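Local coordinates for protein H127A/Y244A mutant of alginate lyase AlyC3 in complex with dimannuronate (Psychromonas sp., PDB 7C8F) that cleaves alginate as a polysaccharide lyase of family PL7, probably by beta-elimination, and is held here as an engineered double mutant with dimannuronate in its substrate cleft, at residues Glu26-Ile31 / Phe44-Asn49; Val101-Pro106 / Ser251-Asn256; Val138-Leu143 / Ile168-Phe173. All coordinates share one frame; numbering follows the deposited sequence.

Contact 1 of 3, residues Glu26-Ile31 / Phe44-Asn49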
# COMPACT_ATOMS: atom_id res chain seq x y z
N GLU B 26 11.81 10.56 -23.07
CA GLU B 26 10.94 10.20 -21.97
C GLU B 26 11.67 9.53 -20.81
O GLU B 26 11.06 9.13 -19.86
CB GLU B 26 9.87 9.24 -22.48
CG GLU B 26 8.83 9.85 -23.42
CD GLU B 26 7.86 10.75 -22.71
OE1 GLU B 26 7.32 10.33 -21.71
OE2 GLU B 26 7.64 11.87 -23.15
N SER B 27 12.97 9.43 -20.93
CA SER B 27 13.77 8.71 -19.97
C SER B 27 15.07 9.34 -19.53
O SER B 27 15.43 10.39 -19.97
CB SER B 27 14.19 7.36 -20.60
OG SER B 27 13.13 6.66 -21.17
N GLU B 28 15.75 8.64 -18.65
CA GLU B 28 17.10 8.96 -18.21
C GLU B 28 17.92 7.68 -18.32
O GLU B 28 17.36 6.66 -18.46
CB GLU B 28 17.18 9.55 -16.81
CG GLU B 28 16.72 8.66 -15.69
CD GLU B 28 16.69 9.39 -14.37
OE1 GLU B 28 16.17 10.49 -14.33
OE2 GLU B 28 17.21 8.83 -13.43
N LEU B 29 19.24 7.79 -18.27
CA LEU B 29 20.14 6.65 -18.32
C LEU B 29 20.68 6.40 -16.92
O LEU B 29 21.19 7.33 -16.27
CB LEU B 29 21.30 6.90 -19.28
CG LEU B 29 22.30 5.74 -19.41
CD1 LEU B 29 21.65 4.53 -20.09
CD2 LEU B 29 23.54 6.19 -20.18
N GLN B 30 20.52 5.18 -16.43
CA GLN B 30 21.01 4.77 -15.12
C GLN B 30 22.03 3.67 -15.38
O GLN B 30 21.66 2.57 -15.80
CB GLN B 30 19.86 4.28 -14.23
CG GLN B 30 18.77 5.34 -14.06
CD GLN B 30 17.68 4.97 -13.06
OE1 GLN B 30 17.52 3.80 -12.67
NE2 GLN B 30 16.91 5.98 -12.64
N ILE B 31 23.29 4.01 -15.23
CA ILE B 31 24.36 3.11 -15.60
C ILE B 31 25.48 3.04 -14.59
O ILE B 31 25.90 4.01 -14.07
CB ILE B 31 24.90 3.54 -16.98
CG1 ILE B 31 25.97 2.62 -17.52
CG2 ILE B 31 25.36 4.98 -16.97
CD1 ILE B 31 26.31 2.90 -18.94
N PHE B 44 22.40 9.96 -16.07
CA PHE B 44 22.61 10.89 -17.17
C PHE B 44 21.28 11.15 -17.85
O PHE B 44 20.32 10.38 -17.71
CB PHE B 44 23.63 10.35 -18.17
CG PHE B 44 24.96 10.02 -17.55
CD1 PHE B 44 25.88 11.03 -17.28
CD2 PHE B 44 25.28 8.72 -17.21
CE1 PHE B 44 27.10 10.73 -16.69
CE2 PHE B 44 26.49 8.41 -16.62
CZ PHE B 44 27.40 9.42 -16.36
N ALA B 45 21.22 12.25 -18.60
CA ALA B 45 19.99 12.64 -19.28
C ALA B 45 18.81 12.73 -18.32
O ALA B 45 17.70 12.28 -18.61
CB ALA B 45 19.70 11.72 -20.46
N LEU B 46 19.05 13.32 -17.14
CA LEU B 46 18.00 13.48 -16.15
C LEU B 46 16.80 14.21 -16.72
O LEU B 46 15.67 14.02 -16.26
CB LEU B 46 18.53 14.21 -14.92
CG LEU B 46 19.65 13.51 -14.15
CD1 LEU B 46 20.23 14.45 -13.10
CD2 LEU B 46 19.12 12.24 -13.50
N ASP B 47 17.02 15.08 -17.71
CA ASP B 47 15.98 15.83 -18.38
C ASP B 47 15.50 15.20 -19.68
O ASP B 47 14.74 15.82 -20.42
CB ASP B 47 16.46 17.27 -18.65
CG ASP B 47 17.69 17.34 -19.57
OD1 ASP B 47 18.29 16.29 -19.91
OD2 ASP B 47 18.07 18.46 -19.95
N GLY B 48 15.93 13.97 -19.99
CA GLY B 48 15.52 13.37 -21.23
C GLY B 48 16.32 13.79 -22.44
O GLY B 48 15.97 13.40 -23.56
N ASN B 49 17.37 14.58 -22.27
CA ASN B 49 18.19 15.00 -23.40
C ASN B 49 19.41 14.09 -23.47
O ASN B 49 20.35 14.23 -22.69
CB ASN B 49 18.60 16.46 -23.32
CG ASN B 49 19.13 16.95 -24.63
OD1 ASN B 49 19.51 16.15 -25.49
ND2 ASN B 49 19.14 18.26 -24.82

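Contact 2 of 3, residues Val101-Pro106 / Ser251-Asn256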
# COMPACT_ATOMS: atom_id res chain seq x y z
N VAL B 101 14.40 -7.52 -28.98
CA VAL B 101 15.66 -7.77 -28.37
C VAL B 101 16.34 -9.08 -28.72
O VAL B 101 15.70 -10.07 -28.90
CB VAL B 101 15.43 -7.86 -26.84
CG1 VAL B 101 16.74 -7.90 -26.09
CG2 VAL B 101 14.57 -6.74 -26.34
N GLU B 102 17.65 -9.03 -28.78
CA GLU B 102 18.52 -10.17 -28.95
C GLU B 102 19.60 -10.13 -27.88
O GLU B 102 20.27 -9.17 -27.75
CB GLU B 102 19.18 -10.18 -30.32
CG GLU B 102 20.04 -11.40 -30.56
CD GLU B 102 20.66 -11.43 -31.94
OE1 GLU B 102 20.36 -10.58 -32.75
OE2 GLU B 102 21.46 -12.32 -32.17
N ILE B 103 19.73 -11.18 -27.12
CA ILE B 103 20.79 -11.29 -26.12
C ILE B 103 21.97 -11.99 -26.78
O ILE B 103 21.82 -13.07 -27.37
CB ILE B 103 20.30 -12.07 -24.88
CG1 ILE B 103 18.99 -11.47 -24.35
CG2 ILE B 103 21.38 -12.09 -23.80
CD1 ILE B 103 19.13 -10.05 -23.84
N ILE B 104 23.15 -11.38 -26.68
CA ILE B 104 24.32 -11.81 -27.44
C ILE B 104 25.15 -12.75 -26.58
O ILE B 104 25.64 -12.37 -25.52
CB ILE B 104 25.15 -10.61 -27.90
CG1 ILE B 104 24.29 -9.64 -28.69
CG2 ILE B 104 26.33 -11.10 -28.74
CD1 ILE B 104 23.67 -10.25 -29.93
N ASP B 105 25.35 -13.99 -27.08
CA ASP B 105 26.22 -14.99 -26.47
C ASP B 105 26.05 -15.07 -24.96
O ASP B 105 27.03 -14.95 -24.22
CB ASP B 105 27.68 -14.70 -26.79
CG ASP B 105 28.02 -14.96 -28.24
OD1 ASP B 105 27.51 -15.95 -28.79
OD2 ASP B 105 28.80 -14.16 -28.82
N PRO B 106 24.82 -15.27 -24.46
CA PRO B 106 24.62 -15.30 -23.00
C PRO B 106 25.29 -16.48 -22.32
O PRO B 106 25.72 -16.36 -21.17
CB PRO B 106 23.10 -15.31 -22.84
CG PRO B 106 22.58 -15.85 -24.13
CD PRO B 106 23.55 -15.41 -25.20
N SER B 251 27.40 -8.86 -20.03
CA SER B 251 26.18 -9.07 -20.79
C SER B 251 26.12 -8.07 -21.94
O SER B 251 26.76 -7.02 -21.92
CB SER B 251 24.97 -8.84 -19.88
OG SER B 251 25.01 -7.53 -19.37
N GLU B 252 25.32 -8.41 -22.94
CA GLU B 252 25.17 -7.59 -24.13
C GLU B 252 23.80 -7.85 -24.72
O GLU B 252 23.48 -8.99 -25.06
CB GLU B 252 26.26 -7.90 -25.16
CG GLU B 252 26.12 -7.09 -26.44
CD GLU B 252 27.30 -7.25 -27.36
OE1 GLU B 252 28.32 -7.84 -26.93
OE2 GLU B 252 27.21 -6.79 -28.52
N ALA B 253 22.98 -6.80 -24.82
CA ALA B 253 21.67 -6.88 -25.43
C ALA B 253 21.59 -5.89 -26.58
O ALA B 253 22.02 -4.74 -26.45
CB ALA B 253 20.56 -6.57 -24.41
N HIS B 254 21.02 -6.34 -27.70
CA HIS B 254 20.80 -5.51 -28.88
C HIS B 254 19.31 -5.29 -29.06
O HIS B 254 18.55 -6.26 -29.22
CB HIS B 254 21.41 -6.17 -30.13
CG HIS B 254 22.90 -6.17 -30.13
ND1 HIS B 254 23.64 -6.32 -31.28
CD2 HIS B 254 23.80 -6.03 -29.12
CE1 HIS B 254 24.93 -6.28 -30.99
NE2 HIS B 254 25.05 -6.11 -29.68
N PHE B 255 18.88 -4.03 -29.01
CA PHE B 255 17.47 -3.68 -29.18
C PHE B 255 17.28 -3.11 -30.58
O PHE B 255 17.68 -1.98 -30.86
CB PHE B 255 17.07 -2.61 -28.16
CG PHE B 255 16.84 -3.13 -26.75
CD1 PHE B 255 17.90 -3.54 -25.96
CD2 PHE B 255 15.57 -3.13 -26.21
CE1 PHE B 255 17.69 -3.99 -24.65
CE2 PHE B 255 15.35 -3.57 -24.89
CZ PHE B 255 16.41 -4.01 -24.12
N ASN B 256 16.64 -3.88 -31.46
CA ASN B 256 16.26 -3.35 -32.76
C ASN B 256 15.12 -2.34 -32.64
O ASN B 256 14.95 -1.48 -33.52
CB ASN B 256 15.86 -4.51 -33.68
CG ASN B 256 15.43 -4.06 -35.06
OD1 ASN B 256 16.23 -3.55 -35.84
ND2 ASN B 256 14.16 -4.28 -35.38
O HOH W 1 22.09 -8.23 -33.10
O HOH W 2 24.95 -11.42 -23.06

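Contact 3 of 3, residues Val138-Leu143 / Ile168-Phe173. With BEM (beta-D-mannopyranuronic acid), chain D; BEM (beta-D-mannopyranuronic acid), chain C.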
# COMPACT_ATOMS: atom_id res chain seq x y z
N VAL B 138 8.62 -0.68 -2.30
CA VAL B 138 8.73 -2.12 -2.13
C VAL B 138 9.96 -2.58 -2.92
O VAL B 138 10.03 -2.31 -4.12
CB VAL B 138 7.45 -2.83 -2.60
CG1 VAL B 138 7.62 -4.35 -2.59
CG2 VAL B 138 6.29 -2.41 -1.71
N PRO B 139 10.96 -3.22 -2.28
CA PRO B 139 12.24 -3.45 -2.97
C PRO B 139 12.24 -4.68 -3.86
O PRO B 139 13.21 -5.45 -3.88
CB PRO B 139 13.23 -3.60 -1.80
CG PRO B 139 12.42 -4.23 -0.74
CD PRO B 139 11.01 -3.62 -0.87
N HIS B 140 11.15 -4.88 -4.59
CA HIS B 140 10.96 -6.01 -5.49
C HIS B 140 10.29 -5.39 -6.72
O HIS B 140 9.31 -4.63 -6.57
CB HIS B 140 10.02 -7.07 -4.91
CG HIS B 140 10.37 -7.53 -3.52
ND1 HIS B 140 11.41 -8.38 -3.26
CD2 HIS B 140 9.78 -7.27 -2.33
CE1 HIS B 140 11.47 -8.62 -1.96
NE2 HIS B 140 10.49 -7.96 -1.37
N PRO B 141 10.77 -5.67 -7.93
CA PRO B 141 10.06 -5.19 -9.12
C PRO B 141 8.80 -6.01 -9.35
O PRO B 141 8.73 -7.19 -8.99
CB PRO B 141 11.06 -5.41 -10.25
CG PRO B 141 11.92 -6.51 -9.78
CD PRO B 141 11.96 -6.46 -8.26
N LEU B 142 7.80 -5.37 -9.95
CA LEU B 142 6.62 -6.11 -10.37
C LEU B 142 6.98 -7.18 -11.39
O LEU B 142 6.49 -8.31 -11.32
CB LEU B 142 5.58 -5.15 -10.96
CG LEU B 142 4.33 -5.84 -11.52
CD1 LEU B 142 3.58 -6.60 -10.44
CD2 LEU B 142 3.42 -4.83 -12.20
N LEU B 143 7.85 -6.84 -12.35
CA LEU B 143 8.19 -7.74 -13.45
C LEU B 143 9.67 -7.62 -13.77
O LEU B 143 10.17 -6.50 -13.90
CB LEU B 143 7.38 -7.36 -14.70
CG LEU B 143 7.83 -8.03 -16.01
CD1 LEU B 143 7.56 -9.56 -15.98
CD2 LEU B 143 7.15 -7.38 -17.22
N ILE B 168 6.82 -6.63 1.40
CA ILE B 168 8.28 -6.49 1.49
C ILE B 168 8.83 -7.74 2.15
O ILE B 168 8.50 -8.04 3.30
CB ILE B 168 8.67 -5.23 2.27
CG1 ILE B 168 8.14 -3.99 1.56
CG2 ILE B 168 10.20 -5.14 2.39
CD1 ILE B 168 8.49 -2.70 2.26
N CYS B 169 9.69 -8.47 1.43
CA CYS B 169 10.14 -9.79 1.86
C CYS B 169 11.63 -9.86 2.16
O CYS B 169 12.12 -10.95 2.50
CB CYS B 169 9.77 -10.86 0.82
SG CYS B 169 8.02 -11.19 0.69
N LYS B 170 12.35 -8.76 2.03
CA LYS B 170 13.78 -8.74 2.32
C LYS B 170 14.15 -7.35 2.82
O LYS B 170 13.37 -6.40 2.72
CB LYS B 170 14.60 -9.09 1.08
CG LYS B 170 14.55 -8.03 0.00
CD LYS B 170 15.16 -8.52 -1.32
CE LYS B 170 15.15 -7.41 -2.36
NZ LYS B 170 15.68 -7.85 -3.69
N GLY B 171 15.36 -7.23 3.35
CA GLY B 171 15.85 -5.96 3.81
C GLY B 171 15.30 -5.57 5.16
O GLY B 171 14.56 -6.30 5.83
N SER B 172 15.66 -4.35 5.57
CA SER B 172 15.33 -3.89 6.92
C SER B 172 13.83 -3.90 7.17
O SER B 172 13.39 -4.14 8.31
CB SER B 172 15.91 -2.49 7.15
OG SER B 172 15.44 -1.57 6.17
N PHE B 173 13.02 -3.64 6.15
CA PHE B 173 11.58 -3.56 6.31
C PHE B 173 10.86 -4.87 6.01
O PHE B 173 9.63 -4.90 5.97
CB PHE B 173 11.01 -2.42 5.45
CG PHE B 173 11.47 -1.05 5.87
CD1 PHE B 173 10.93 -0.44 6.99
CD2 PHE B 173 12.45 -0.38 5.15
CE1 PHE B 173 11.36 0.82 7.39
CE2 PHE B 173 12.88 0.87 5.54
CZ PHE B 173 12.33 1.47 6.66
C1 BEM D . 16.34 -7.47 -7.30
C2 BEM D . 17.22 -8.67 -7.65
O2 BEM D . 17.75 -9.25 -6.47
C3 BEM D . 16.37 -9.73 -8.31
O3 BEM D . 17.09 -10.91 -8.47
C4 BEM D . 15.35 -10.13 -7.31
O4 BEM D . 14.68 -11.30 -7.70
C5 BEM D . 14.46 -8.96 -7.12
O5 BEM D . 15.26 -7.96 -6.55
C6 BEM D . 13.36 -9.32 -6.20
O6B BEM D . 13.47 -9.07 -5.02
O6A BEM D . 12.34 -9.65 -6.73
C1 BEM C . 17.00 -2.50 -6.40
C2 BEM C . 16.24 -3.15 -5.26
O2 BEM C . 14.85 -2.95 -5.43
C3 BEM C . 16.58 -4.62 -5.19
O3 BEM C . 15.78 -5.26 -4.24
C4 BEM C . 16.42 -5.29 -6.55
O4 BEM C . 17.06 -6.57 -6.48
C5 BEM C . 17.12 -4.49 -7.62
O5 BEM C . 16.75 -3.13 -7.62
C6 BEM C . 16.68 -5.06 -8.91
O6B BEM C . 15.77 -4.51 -9.51
O6A BEM C . 17.36 -5.95 -9.41
O1 BEM C . 16.59 -1.16 -6.59

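Contact 1 of 3, residues Glu26-Ile31 / Phe44-Asn49
The ring of Phe-44 takes Ile-31 at its edge: methyl CG2 of Ile-31 lies in the ring plane, 3.6 Å from CE2 of Phe-44, and the two side chains cross obliquely. CD2 of Leu-29 approaches CD2 of Phe-44 on a slant at 4.3 Å, and Phe-4 meets the ring edge-to-face. A second flat group is the carboxylate of Glu-28. Its OE2 is approached on the anti side, 34° out of the carboxylate plane, by NE2 of Gln-30, which donates at 3.0 Å with the bond inside its own amide plane; that NE2 also donates to a bound malonate ion. The other oxygen, OE1, is hydrogen-bonded to His-83, and methyl CD2 of Leu-46 rests 3.5 Å from OE1 of Glu-28. Two partners thus fix the rotation of this buried acid.

Leu-29 and Phe-44 form an antiparallel hydrogen-bonded pair: Leu-29 N donates to Phe-44 O and Phe-44 N to Leu-29 O, each at 2.9 Å. Through it strand 42-44 is added to strand 27-31, whose other flank pairs with strand 77-82, in one of the two curved sheets of the beta-jelly-roll fold of PL7 lyases. Beyond Phe-44 the chain leaves the sheet in a type I turn, Ala-45 to Gly-48, closed by Gly-48 N on Ala-45 O.

The turn folds back on the strand. CB of Glu-28 packs 3.3 Å from Ala-45 O. CA of Gly-48 makes a CA-H...O contact of 3.2 Å with Ser-27 O, at a positive phi of 82° that suits glycine.

Contact 2 of 3, residues Val101-Pro106 / Ser251-Asn256
Ile-104 lies across the imidazole of His-254, the two side chains meeting at about a right angle. Its CB rests 3.7 Å from Glu-252 O and also touches CG of Glu-252. Placing CG1 anti to the carbonyl carbon (chi1 -55°) brings that atom over one ring face of His-254, 3.6 Å above the plane and shifted toward the rim at CD2 and NE2, a CH-pi contact. The terminal CD1 reaches ND1 and CG of His-254 at 4.2 Å. The ring's rotation is set from both nitrogens: NE2 of His-254 donates a short 2.5 Å bond, tilted 19° from the ring plane, to the anti lone pair of Glu-252 OE2, and ND1 shares a water with Glu-102 OE1.

In the backbone, Glu-102 and His-254 form an antiparallel hydrogen-bonded pair, and Ile-104 N extends the ladder to Glu-252 O, 2.9 Å. A second water bridges Ile-104 O and Glu-252 N. On the opposite face CG2 of Val-101 lies over the Phe-255 ring, 3.6 Å from CE2 of Phe-255, and CD1 of Ile-103 meets CB of Ala-253.

Strands 93-103 and 250-264 are neighbours in the seven-stranded sheet, flanked by 203-210 and 67-72; the Val-101, Ile-103, Ala-253 and Phe-255 face packs on strands 119-129 and 242-245 of the other sheet, and helix 106-109 follows Ile-104 and Asp-105.

Contact 3 of 3, residues Val138-Leu143 / Ile168-Phe173
Apolar contact comes first from Ile-168, whose CG2 lies 3.7 Å from CD of Pro-139, the two side chains crossing at about a right angle; CG1 of Ile-168 also reaches CG2 of Val-138. In van der Waals contact, the Lys-170 and His-140 side chains run antiparallel past one another, CG and CD of Lys-170 each 3.7 Å from CE1 of His-140.

One hydrogen bond joins the loops directly: Cys-169 N donates to NE2 of His-140, 3.0 Å and near the ring plane. With NE2 accepting, ND1 carries the proton and donates to carboxylate oxygen O6B of the chain D mannuronate at 2.8 Å. The imidazole is thus pinned at both nitrogens.

The extended chain of Lys-170 carries NZ to the same O6B (2.9 Å) and to O3 of the chain C sugar (2.6 Å). That O3 in turn donates to Pro-139 O, 2.6 Å.

Cys-169 is disulfide-bonded to Cys-183, and Ile-168 N is hydrogen-bonded to His-136 of the second subunit. The loops form part of the glycan pocket, together with Gln-124, Arg-77, Tyr-189 and Gln-117, which also bond the sugars; holding O6B and O3 is consistent with positioning the substrate in the PL7 cleft.

Overall arrangement
No two of the contacts touch. Contact 2 joins two neighbouring inner strands of the seven-stranded sheet, with a largely buried apolar face and a partly exposed one where Ile-104 packs on a histidine-glutamate pair. Contact 1 belongs to the other sheet, where it attaches a short strand and the turn after it; mostly buried, it mixes an aromatic edge with a bonded carboxylate. Contact 3, only partly buried at the ligand cleft near the second subunit, has no strand pairing: two loops meet through an imidazole-to-backbone bond, apolar contact and the sugars they share. It falls within the chain span between the strands of contact 2 but across the chain's centre, about 27 Å away between centres.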